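Local structure of ferritin light chain (Trichoplusia ni, 1Z6O) at residues A[84-89]-A[165-170]; A[91-96]-A[160-165]. The protein contributes to storing iron in soluble, non-toxic form, probably by facilitating nucleation of the ferrihydrite core, in a shell of 12 light and 12 heavy chains. All coordinates share one frame; numbering follows the deposited sequence.

Contact 1. Residues A[84-89]-A[165-170]; sequences WSKTID and EEFIED. With FE (Fe (III) ion), chain Y.
The side chain of Lys86 reaches across to Phe167 and Glu166, a worked example of how one lysine joins two helices through methylenes and charge. Lys86 CB and CG approach Phe167 CE2, Lys86 CG at 4.0 Å. A bend at chi2 (-59°) starts the run toward the other helix, and Lys86 CD comes closest to the ring, 3.7 Å from Phe167 CE2. CE passes beside the carbonyl of Glu166, and Lys86 NZ gives its hydrogen bond to Glu166 O (2.8 Å), at a C=O...N angle of 137°. Lys86 NZ stands over the Phe167 face, 4.9 Å from its centroid as a cation-pi partner, and makes a long salt bridge to Glu166 OE1 (3.7 Å). The carbonyl lies in a wider pi-type turn; with Asp170 N 5.9 Å from Glu166 O, the ordinary i+4 bond is not made, and Lys86 supplies a donor. With a methionine here, Glu166 O would probably lose this donor and the Glu166 carboxylate its nearby positive charge. One residue earlier, Glu165 OE2 binds the ferric ion, as does Glu165 of two other light chains. The chemistry implies a tether part apolar and part ionic, its ammonium shared among carbonyl, carboxylate and ring.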
loop_
_atom_site.group_PDB
_atom_site.type_symbol
_atom_site.label_atom_id
_atom_site.label_comp_id
_atom_site.label_asym_id
_atom_site.label_seq_id
_atom_site.Cartn_x
_atom_site.Cartn_y
_atom_site.Cartn_z
ATOM N N TRP A 84 17.525 -20.076 37.224
ATOM C CA TRP A 84 17.732 -18.733 37.780
ATOM C C TRP A 84 16.394 -17.987 37.755
ATOM O O TRP A 84 15.979 -17.358 38.732
ATOM C CB TRP A 84 18.773 -17.967 36.945
ATOM C CG TRP A 84 18.922 -16.514 37.343
ATOM C CD1 TRP A 84 18.465 -15.423 36.658
ATOM C CD2 TRP A 84 19.573 -16.011 38.514
ATOM N NE1 TRP A 84 18.798 -14.264 37.333
ATOM C CE2 TRP A 84 19.477 -14.598 38.474
ATOM C CE3 TRP A 84 20.238 -16.616 39.596
ATOM C CZ2 TRP A 84 20.021 -13.777 39.475
ATOM C CZ3 TRP A 84 20.785 -15.799 40.591
ATOM C CH2 TRP A 84 20.671 -14.393 40.520
ATOM N N SER A 85 15.710 -18.065 36.624
ATOM C CA SER A 85 14.423 -17.405 36.482
ATOM C C SER A 85 13.399 -17.959 37.495
ATOM O O SER A 85 12.609 -17.202 38.070
ATOM C CB SER A 85 13.924 -17.589 35.040
ATOM O OG SER A 85 12.627 -17.061 34.895
ATOM N N LYS A 86 13.410 -19.270 37.717
ATOM C CA LYS A 86 12.483 -19.880 38.677
ATOM C C LYS A 86 12.809 -19.462 40.105
ATOM O O LYS A 86 11.919 -19.362 40.946
ATOM C CB LYS A 86 12.526 -21.411 38.594
ATOM C CG LYS A 86 11.876 -21.993 37.329
ATOM C CD LYS A 86 10.409 -21.599 37.220
ATOM C CE LYS A 86 9.757 -22.203 35.968
ATOM N NZ LYS A 86 8.325 -21.800 35.783
ATOM N N THR A 87 14.087 -19.247 40.390
ATOM C CA THR A 87 14.488 -18.818 41.728
ATOM C C THR A 87 13.774 -17.500 42.049
ATOM O O THR A 87 13.183 -17.335 43.118
ATOM C CB THR A 87 16.017 -18.572 41.813
ATOM O OG1 THR A 87 16.713 -19.805 41.590
ATOM C CG2 THR A 87 16.403 -18.036 43.200
ATOM N N ILE A 88 13.831 -16.559 41.114
ATOM C CA ILE A 88 13.202 -15.264 41.335
ATOM C C ILE A 88 11.680 -15.395 41.407
ATOM O O ILE A 88 11.030 -14.759 42.241
ATOM C CB ILE A 88 13.625 -14.269 40.233
ATOM C CG1 ILE A 88 15.120 -13.944 40.407
ATOM C CG2 ILE A 88 12.794 -12.974 40.325
ATOM C CD1 ILE A 88 15.723 -13.173 39.232
ATOM N N ASP A 89 11.116 -16.232 40.547
ATOM C CA ASP A 89 9.672 -16.442 40.550
ATOM C C ASP A 89 9.192 -17.020 41.892
ATOM O O ASP A 89 8.164 -16.597 42.423
ATOM C CB ASP A 89 9.264 -17.396 39.421
ATOM C CG ASP A 89 7.748 -17.448 39.233
ATOM O OD1 ASP A 89 7.119 -18.472 39.575
ATOM O OD2 ASP A 89 7.183 -16.442 38.756
ATOM N N GLU A 165 1.035 -25.789 37.593
ATOM C CA GLU A 165 1.172 -24.961 36.401
ATOM C C GLU A 165 2.590 -24.524 36.036
ATOM O O GLU A 165 2.984 -24.567 34.873
ATOM C CB GLU A 165 0.327 -23.694 36.567
ATOM C CG GLU A 165 -1.172 -23.922 36.629
ATOM C CD GLU A 165 -1.767 -24.138 35.252
ATOM O OE1 GLU A 165 -1.173 -23.627 34.282
ATOM O OE2 GLU A 165 -2.827 -24.794 35.139
ATOM N N GLU A 166 3.354 -24.099 37.029
ATOM C CA GLU A 166 4.683 -23.567 36.764
ATOM C C GLU A 166 5.851 -24.523 36.845
ATOM O O GLU A 166 6.934 -24.202 36.366
ATOM C CB GLU A 166 4.946 -22.393 37.714
ATOM C CG GLU A 166 3.916 -21.287 37.602
ATOM C CD GLU A 166 3.831 -20.728 36.193
ATOM O OE1 GLU A 166 4.889 -20.357 35.634
ATOM O OE2 GLU A 166 2.711 -20.660 35.644
ATOM N N PHE A 167 5.655 -25.689 37.451
ATOM C CA PHE A 167 6.765 -26.624 37.591
ATOM C C PHE A 167 6.497 -28.034 37.095
ATOM O O PHE A 167 7.204 -28.558 36.238
ATOM C CB PHE A 167 7.190 -26.715 39.065
ATOM C CG PHE A 167 7.723 -25.421 39.617
ATOM C CD1 PHE A 167 6.852 -24.438 40.096
ATOM C CD2 PHE A 167 9.088 -25.148 39.572
ATOM C CE1 PHE A 167 7.337 -23.191 40.518
ATOM C CE2 PHE A 167 9.585 -23.905 39.987
ATOM C CZ PHE A 167 8.703 -22.925 40.461
ATOM N N ILE A 168 5.463 -28.638 37.660
ATOM C CA ILE A 168 5.116 -30.021 37.390
ATOM C C ILE A 168 4.893 -30.421 35.931
ATOM O O ILE A 168 5.435 -31.433 35.484
ATOM C CB ILE A 168 3.920 -30.400 38.297
ATOM C CG1 ILE A 168 4.419 -30.433 39.753
ATOM C CG2 ILE A 168 3.312 -31.749 37.886
ATOM C CD1 ILE A 168 3.307 -30.530 40.814
ATOM N N GLU A 169 4.133 -29.637 35.175
ATOM C CA GLU A 169 3.894 -29.992 33.774
ATOM C C GLU A 169 5.190 -30.063 32.986
ATOM O O GLU A 169 5.446 -31.036 32.278
ATOM C CB GLU A 169 2.986 -28.976 33.085
ATOM C CG GLU A 169 1.677 -28.705 33.772
ATOM C CD GLU A 169 0.806 -27.730 32.982
ATOM O OE1 GLU A 169 1.342 -26.703 32.501
ATOM O OE2 GLU A 169 -0.413 -27.986 32.849
ATOM N N ASP A 170 6.019 -29.035 33.114
ATOM C CA ASP A 170 7.267 -29.002 32.364
ATOM C C ASP A 170 8.343 -29.975 32.812
ATOM O O ASP A 170 9.185 -30.367 32.006
ATOM C CB ASP A 170 7.827 -27.584 32.341
ATOM C CG ASP A 170 6.901 -26.613 31.627
ATOM O OD1 ASP A 170 6.315 -27.004 30.588
ATOM O OD2 ASP A 170 6.761 -25.461 32.097
HETATM FE FE FE Y . -4.130 -24.351 33.439
#

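Contact 2. Residues A[91-96]-A[160-165]; sequences IKHVTK and AQYLEE. With CA (calcium ion), chain Z; FE (Fe (III) ion), chain Y.
His93 and Tyr162 lie face to face, a flat stack that bridges two antiparallel helices of the ferritin four-helix bundle. The ring centroids are 3.7 Å apart and the planes only 9° from parallel. The two side chains run past each other in opposite directions, so His93 CE1 sits over Tyr162 CG at 3.6 Å while His93 CB comes to the phenolic end, 3.8 Å from Tyr162 CZ. His93 ND1 falls over the centre of the tyrosine ring, and Tyr162 CD2 over the centre of the imidazole. Each ring is carried into the gap between the helices by a CG trans to its own backbone N (chi1 -159° for His93, 169° for Tyr162).

The next shell fixes the polar ends. His93 NE2 is hydrogen-bonded to Glu158, one helical turn before Tyr162, which limits rotation of the imidazole; the carboxylate may also favour a protonated ring, which would lie well over the phenol. Asp89 anchors the hydroxyl of Tyr162, whereas rotation of the tyrosine ring is limited by the stack itself and by Phe167, which meets it edge-to-face. Leu41 of helix 37-61 packs on His93.

Farther out, Gln161 and Glu164 are the residues of 160-165 that join their counterparts in two other copies of this chain around calcium. Gln161 OE1 binds the ion at 2.5 Å, and the carboxylate of Glu164 divides its work, OE1 going to calcium and OE2 to His144 NE2.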
loop_
_atom_site.group_PDB
_atom_site.type_symbol
_atom_site.label_atom_id
_atom_site.label_comp_id
_atom_site.label_asym_id
_atom_site.label_seq_id
_atom_site.Cartn_x
_atom_site.Cartn_y
_atom_site.Cartn_z
ATOM N N ILE A 91 10.707 -16.763 44.843
ATOM C CA ILE A 91 10.875 -15.725 45.862
ATOM C C ILE A 91 9.676 -14.775 45.803
ATOM O O ILE A 91 9.129 -14.384 46.835
ATOM C CB ILE A 91 12.186 -14.922 45.635
ATOM C CG1 ILE A 91 13.395 -15.797 46.005
ATOM C CG2 ILE A 91 12.170 -13.620 46.471
ATOM C CD1 ILE A 91 14.745 -15.199 45.555
ATOM N N LYS A 92 9.265 -14.401 44.598
ATOM C CA LYS A 92 8.114 -13.515 44.457
ATOM C C LYS A 92 6.828 -14.192 44.932
ATOM O O LYS A 92 5.953 -13.529 45.490
ATOM C CB LYS A 92 7.954 -13.052 43.004
ATOM C CG LYS A 92 9.052 -12.052 42.570
ATOM C CD LYS A 92 8.905 -11.674 41.101
ATOM C CE LYS A 92 9.911 -10.581 40.722
ATOM N NZ LYS A 92 9.858 -10.270 39.254
ATOM N N HIS A 93 6.705 -15.503 44.731
ATOM C CA HIS A 93 5.494 -16.187 45.186
ATOM C C HIS A 93 5.443 -16.248 46.717
ATOM O O HIS A 93 4.382 -16.082 47.326
ATOM C CB HIS A 93 5.415 -17.616 44.627
ATOM C CG HIS A 93 4.020 -18.160 44.623
ATOM N ND1 HIS A 93 3.147 -17.948 43.578
ATOM C CD2 HIS A 93 3.316 -18.820 45.575
ATOM C CE1 HIS A 93 1.963 -18.452 43.886
ATOM N NE2 HIS A 93 2.038 -18.985 45.093
ATOM N N VAL A 94 6.592 -16.507 47.330
ATOM C CA VAL A 94 6.711 -16.551 48.791
ATOM C C VAL A 94 6.218 -15.211 49.375
ATOM O O VAL A 94 5.436 -15.182 50.341
ATOM C CB VAL A 94 8.205 -16.789 49.203
ATOM C CG1 VAL A 94 8.438 -16.418 50.677
ATOM C CG2 VAL A 94 8.579 -18.264 48.958
ATOM N N THR A 95 6.658 -14.100 48.790
ATOM C CA THR A 95 6.232 -12.794 49.300
ATOM C C THR A 95 4.799 -12.460 48.906
ATOM O O THR A 95 4.103 -11.751 49.635
ATOM C CB THR A 95 7.171 -11.658 48.841
ATOM O OG1 THR A 95 7.219 -11.612 47.410
ATOM C CG2 THR A 95 8.577 -11.888 49.395
ATOM N N LYS A 96 4.351 -12.961 47.759
ATOM C CA LYS A 96 2.966 -12.719 47.349
ATOM C C LYS A 96 2.012 -13.307 48.401
ATOM O O LYS A 96 0.964 -12.726 48.697
ATOM C CB LYS A 96 2.677 -13.381 45.991
ATOM C CG LYS A 96 1.200 -13.273 45.587
ATOM C CD LYS A 96 0.961 -13.562 44.100
ATOM C CE LYS A 96 1.249 -14.999 43.750
ATOM N NZ LYS A 96 0.996 -15.251 42.296
ATOM N N ALA A 160 -0.671 -25.614 45.501
ATOM C CA ALA A 160 -0.770 -26.800 44.648
ATOM C C ALA A 160 -0.912 -26.436 43.162
ATOM O O ALA A 160 -0.207 -26.985 42.312
ATOM C CB ALA A 160 -1.954 -27.675 45.091
ATOM N N GLN A 161 -1.815 -25.508 42.848
ATOM C CA GLN A 161 -2.032 -25.106 41.453
ATOM C C GLN A 161 -0.798 -24.382 40.904
ATOM O O GLN A 161 -0.450 -24.544 39.732
ATOM C CB GLN A 161 -3.278 -24.206 41.342
ATOM C CG GLN A 161 -3.429 -23.495 39.983
ATOM C CD GLN A 161 -3.968 -24.374 38.838
ATOM O OE1 GLN A 161 -3.939 -25.617 38.879
ATOM N NE2 GLN A 161 -4.451 -23.711 37.794
ATOM N N TYR A 162 -0.145 -23.579 41.742
ATOM C CA TYR A 162 1.078 -22.880 41.319
ATOM C C TYR A 162 2.139 -23.921 40.913
ATOM O O TYR A 162 2.767 -23.808 39.855
ATOM C CB TYR A 162 1.609 -22.014 42.472
ATOM C CG TYR A 162 2.998 -21.443 42.250
ATOM C CD1 TYR A 162 3.272 -20.604 41.168
ATOM C CD2 TYR A 162 4.027 -21.713 43.148
ATOM C CE1 TYR A 162 4.555 -20.042 40.990
ATOM C CE2 TYR A 162 5.300 -21.157 42.985
ATOM C CZ TYR A 162 5.554 -20.329 41.908
ATOM O OH TYR A 162 6.814 -19.798 41.762
ATOM N N LEU A 163 2.335 -24.944 41.742
ATOM C CA LEU A 163 3.310 -25.987 41.415
ATOM C C LEU A 163 2.893 -26.753 40.160
ATOM O O LEU A 163 3.724 -27.041 39.298
ATOM C CB LEU A 163 3.469 -26.971 42.585
ATOM C CG LEU A 163 4.122 -26.383 43.845
ATOM C CD1 LEU A 163 3.987 -27.375 45.005
ATOM C CD2 LEU A 163 5.606 -26.069 43.554
ATOM N N GLU A 164 1.609 -27.083 40.055
ATOM C CA GLU A 164 1.107 -27.820 38.898
ATOM C C GLU A 164 1.364 -27.076 37.599
ATOM O O GLU A 164 1.860 -27.648 36.633
ATOM C CB GLU A 164 -0.406 -28.078 39.038
ATOM C CG GLU A 164 -0.731 -29.138 40.105
ATOM C CD GLU A 164 -2.213 -29.224 40.462
ATOM O OE1 GLU A 164 -3.054 -28.586 39.793
ATOM O OE2 GLU A 164 -2.539 -29.940 41.429
ATOM N N GLU A 165 1.035 -25.789 37.593
ATOM C CA GLU A 165 1.172 -24.961 36.401
ATOM C C GLU A 165 2.590 -24.524 36.036
ATOM O O GLU A 165 2.984 -24.567 34.873
ATOM C CB GLU A 165 0.327 -23.694 36.567
ATOM C CG GLU A 165 -1.172 -23.922 36.629
ATOM C CD GLU A 165 -1.767 -24.138 35.252
ATOM O OE1 GLU A 165 -1.173 -23.627 34.282
ATOM O OE2 GLU A 165 -2.827 -24.794 35.139
HETATM CA CA CA Z . -4.764 -27.972 38.461
HETATM FE FE FE Y . -4.130 -24.351 33.439
#

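Both contacts join helix 70-96 to helix 157-190, and their centres are 9 Å apart. Moving from contact 1 to contact 2 means going forward along the first helix and backward along the second, as expected of antiparallel neighbours in a four-helix bundle; in chain order the segments run 84-89, 91-96, 160-165 and 165-170. Glu165 belongs to both, and a probable backbone hydrogen bond from Ile168 N to Leu163 O, an i+5 bond in keeping with the pi-type turn, spans their junction. The two sites thus form one continuous seam, lysine with carbonyl, carboxylate and aromatic ring in contact 1, an aromatic stack in contact 2. Helix 157-190 also presents metal ligands to two other light chains.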